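Local coordinates for nisin immunity protein (PDB 5XHB), which is a membrane-anchored lipoprotein that helps protect the nisin-producing bacterium Lactococcus lactis against nisin supplied from outside the cell, at residues G152-V157 with Y196-S201. Sequence-based numbering, arbitrary orientation.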
ATOM      1  N   GLY A 152     -11.753   3.860  -5.774  1.00 14.22           N
ATOM      2  CA  GLY A 152     -10.766   3.679  -6.812  1.00 15.70           C
ATOM      3  C   GLY A 152     -10.546   2.233  -7.211  1.00 17.05           C
ATOM      4  O   GLY A 152     -11.478   1.447  -7.294  1.00 16.16           O
ATOM      5  N   GLU A 153      -9.283   1.891  -7.415  1.00 13.59           N
ATOM      6  CA  GLU A 153      -8.867   0.627  -8.022  1.00 12.07           C
ATOM      7  C   GLU A 153      -9.292  -0.623  -7.228  1.00 15.25           C
ATOM      8  O   GLU A 153      -9.069  -0.714  -6.027  1.00 12.15           O
ATOM      9  CB  GLU A 153      -7.337   0.660  -8.197  1.00 17.58           C
ATOM     10  CG  GLU A 153      -6.656  -0.640  -8.573  1.00 15.71           C
ATOM     11  CD  GLU A 153      -6.971  -1.110  -9.972  1.00 17.90           C
ATOM     12  OE1 GLU A 153      -7.561  -0.342 -10.750  1.00 17.85           O
ATOM     13  OE2 GLU A 153      -6.626  -2.276 -10.297  1.00 20.87           O
ATOM     14  N   TYR A 154      -9.905  -1.578  -7.923  1.00 13.42           N
ATOM     15  CA  TYR A 154     -10.176  -2.909  -7.354  1.00 13.50           C
ATOM     16  C   TYR A 154      -8.900  -3.586  -6.869  1.00 14.67           C
ATOM     17  O   TYR A 154      -7.943  -3.712  -7.624  1.00 14.98           O
ATOM     18  CB  TYR A 154     -10.845  -3.786  -8.407  1.00 14.71           C
ATOM     19  CG  TYR A 154     -11.044  -5.224  -7.977  1.00 16.71           C
ATOM     20  CD1 TYR A 154     -12.102  -5.580  -7.155  1.00 17.79           C
ATOM     21  CD2 TYR A 154     -10.169  -6.219  -8.391  1.00 18.83           C
ATOM     22  CE1 TYR A 154     -12.296  -6.911  -6.768  1.00 16.89           C
ATOM     23  CE2 TYR A 154     -10.348  -7.546  -8.002  1.00 20.79           C
ATOM     24  CZ  TYR A 154     -11.418  -7.881  -7.194  1.00 17.56           C
ATOM     25  OH  TYR A 154     -11.603  -9.196  -6.810  1.00 20.25           O
ATOM     26  N   GLN A 155      -8.882  -4.038  -5.620  1.00 11.68           N
ATOM     27  CA  GLN A 155      -7.698  -4.715  -5.099  1.00 13.70           C
ATOM     28  C   GLN A 155      -7.905  -6.212  -4.869  1.00 19.03           C
ATOM     29  O   GLN A 155      -7.027  -7.011  -5.190  1.00 17.35           O
ATOM     30  CB  GLN A 155      -7.238  -4.074  -3.789  1.00 13.69           C
ATOM     31  CG  GLN A 155      -6.799  -2.613  -3.943  1.00 12.38           C
ATOM     32  CD  GLN A 155      -5.553  -2.463  -4.801  1.00 16.32           C
ATOM     33  OE1 GLN A 155      -4.749  -3.388  -4.918  1.00 18.95           O
ATOM     34  NE2 GLN A 155      -5.378  -1.288  -5.383  1.00 15.76           N
ATOM     35  N   ASP A 156      -9.050  -6.590  -4.311  1.00 10.85           N
ATOM     36  CA  ASP A 156      -9.301  -7.998  -3.997  1.00 13.03           C
ATOM     37  C   ASP A 156     -10.761  -8.166  -3.645  1.00 14.43           C
ATOM     38  O   ASP A 156     -11.504  -7.189  -3.539  1.00 12.64           O
ATOM     39  CB  ASP A 156      -8.413  -8.467  -2.830  1.00 15.86           C
ATOM     40  CG  ASP A 156      -8.266  -9.993  -2.757  1.00 21.49           C
ATOM     41  OD1 ASP A 156      -8.748 -10.729  -3.651  1.00 24.82           O
ATOM     42  OD2 ASP A 156      -7.640 -10.453  -1.783  1.00 36.48           O
ATOM     43  N   VAL A 157     -11.186  -9.408  -3.476  1.00 13.64           N
ATOM     44  CA  VAL A 157     -12.505  -9.639  -2.930  1.00 13.24           C
ATOM     45  C   VAL A 157     -12.336 -10.604  -1.756  1.00 17.24           C
ATOM     46  O   VAL A 157     -11.563 -11.568  -1.825  1.00 15.35           O
ATOM     47  CB  VAL A 157     -13.476 -10.172  -3.996  1.00 13.12           C
ATOM     48  CG1 VAL A 157     -12.972 -11.469  -4.595  1.00 17.09           C
ATOM     49  CG2 VAL A 157     -14.906 -10.290  -3.443  1.00 12.76           C
ATOM     50  N   TYR A 196     -18.603  -9.547   3.795  1.00 10.05           N
ATOM     51  CA  TYR A 196     -17.494  -8.728   3.295  1.00 11.18           C
ATOM     52  C   TYR A 196     -17.283  -8.971   1.814  1.00 12.32           C
ATOM     53  O   TYR A 196     -17.055 -10.119   1.392  1.00 10.87           O
ATOM     54  CB  TYR A 196     -16.191  -9.047   4.027  1.00 12.00           C
ATOM     55  CG  TYR A 196     -16.233  -8.954   5.537  1.00 11.08           C
ATOM     56  CD1 TYR A 196     -16.962  -9.868   6.291  1.00 12.88           C
ATOM     57  CD2 TYR A 196     -15.484  -8.000   6.210  1.00  9.84           C
ATOM     58  CE1 TYR A 196     -16.979  -9.806   7.687  1.00 11.22           C
ATOM     59  CE2 TYR A 196     -15.501  -7.925   7.612  1.00 11.28           C
ATOM     60  CZ  TYR A 196     -16.246  -8.848   8.336  1.00 13.52           C
ATOM     61  OH  TYR A 196     -16.275  -8.797   9.714  1.00 15.31           O
ATOM     62  N   GLY A 197     -17.328  -7.901   1.030  1.00 12.66           N
ATOM     63  CA  GLY A 197     -17.194  -8.026  -0.410  1.00 12.13           C
ATOM     64  C   GLY A 197     -15.829  -7.590  -0.926  1.00 13.49           C
ATOM     65  O   GLY A 197     -14.793  -8.076  -0.470  1.00 13.70           O
ATOM     66  N   GLU A 198     -15.836  -6.661  -1.879  1.00  9.75           N
ATOM     67  CA  GLU A 198     -14.600  -6.229  -2.528  1.00 11.09           C
ATOM     68  C   GLU A 198     -13.818  -5.254  -1.667  1.00 11.00           C
ATOM     69  O   GLU A 198     -14.380  -4.591  -0.799  1.00  9.65           O
ATOM     70  CB  GLU A 198     -14.913  -5.581  -3.876  1.00 13.35           C
ATOM     71  CG  GLU A 198     -15.588  -6.519  -4.840  1.00 14.81           C
ATOM     72  CD  GLU A 198     -15.857  -5.882  -6.189  1.00 22.02           C
ATOM     73  OE1 GLU A 198     -15.714  -4.643  -6.338  1.00 18.25           O
ATOM     74  OE2 GLU A 198     -16.227  -6.634  -7.106  1.00 20.99           O
ATOM     75  N   ILE A 199     -12.520  -5.161  -1.938  1.00  8.50           N
ATOM     76  CA  ILE A 199     -11.694  -4.097  -1.379  1.00 10.70           C
ATOM     77  C   ILE A 199     -11.191  -3.236  -2.535  1.00 11.33           C
ATOM     78  O   ILE A 199     -10.754  -3.760  -3.562  1.00 12.16           O
ATOM     79  CB  ILE A 199     -10.512  -4.655  -0.551  1.00 11.96           C
ATOM     80  CG1 ILE A 199     -11.060  -5.243   0.755  1.00 13.37           C
ATOM     81  CG2 ILE A 199      -9.518  -3.538  -0.218  1.00 12.33           C
ATOM     82  CD1 ILE A 199     -10.108  -6.089   1.488  1.00 19.08           C
ATOM     83  N   HIS A 200     -11.335  -1.922  -2.385  1.00  9.21           N
ATOM     84  CA  HIS A 200     -10.848  -0.969  -3.375  1.00 10.26           C
ATOM     85  C   HIS A 200      -9.963   0.048  -2.717  1.00 10.56           C
ATOM     86  O   HIS A 200     -10.158   0.397  -1.552  1.00 10.21           O
ATOM     87  CB  HIS A 200     -11.995  -0.213  -4.056  1.00  9.77           C
ATOM     88  CG  HIS A 200     -12.821  -1.046  -4.981  1.00 15.02           C
ATOM     89  ND1 HIS A 200     -12.822  -0.857  -6.345  1.00 20.24           N
ATOM     90  CD2 HIS A 200     -13.693  -2.057  -4.741  1.00 18.15           C
ATOM     91  CE1 HIS A 200     -13.664  -1.709  -6.908  1.00 19.81           C
ATOM     92  NE2 HIS A 200     -14.202  -2.448  -5.957  1.00 21.14           N
ATOM     93  N   SER A 201      -9.004   0.550  -3.489  1.00  9.98           N
ATOM     94  CA  SER A 201      -8.288   1.767  -3.120  1.00 11.26           C
ATOM     95  C   SER A 201      -9.259   2.934  -3.015  1.00 12.01           C
ATOM     96  O   SER A 201     -10.348   2.897  -3.585  1.00 14.29           O
ATOM     97  CB  SER A 201      -7.223   2.090  -4.181  1.00 11.57           C
ATOM     98  OG  SER A 201      -6.392   0.964  -4.394  1.00 20.13           O
TER
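G197 O meets CG2 of V157 at 3.7 Å, a methyl placed anti to the backbone N. E198, paired with V157 at a non-hydrogen-bonded position, crosses the Y154 side chain at about a right angle, at the ring edge: its CG lies in the ring plane, 3.8 Å from Y154 CE1, and the carboxylate is turned 72° from that plane. The backbone of I199 makes three hydrogen bonds to the neighbouring strand: its N donates almost straight to D156 O (2.8 Å, 173°), while its O takes Q155 N at 2.8 Å and, weakly, D156 N. Two residues thus face one, a classic beta bulge in the antiparallel pairing of strand 151-165, an outer strand of its sheet within this chain, with strand 191-202 in the C-terminal Spa1-type domain. At H200 both ring nitrogens donate nearly in plane, ND1 to G152 O (2.8 Å) and NE2 to E198 OE1 (2.7 Å), which fixes the imidazole's rotation. Over one face sits Y154 CA, a CH-pi contact, and the tyrosine ring turns its edge to the same imidazole, planes at 76°. S201 N donates to E153 O, its O accepts G152 N, and OG, also bonded to G101 O, receives NE2 (2.7 Å) of Q155, whose chain bends at chi2.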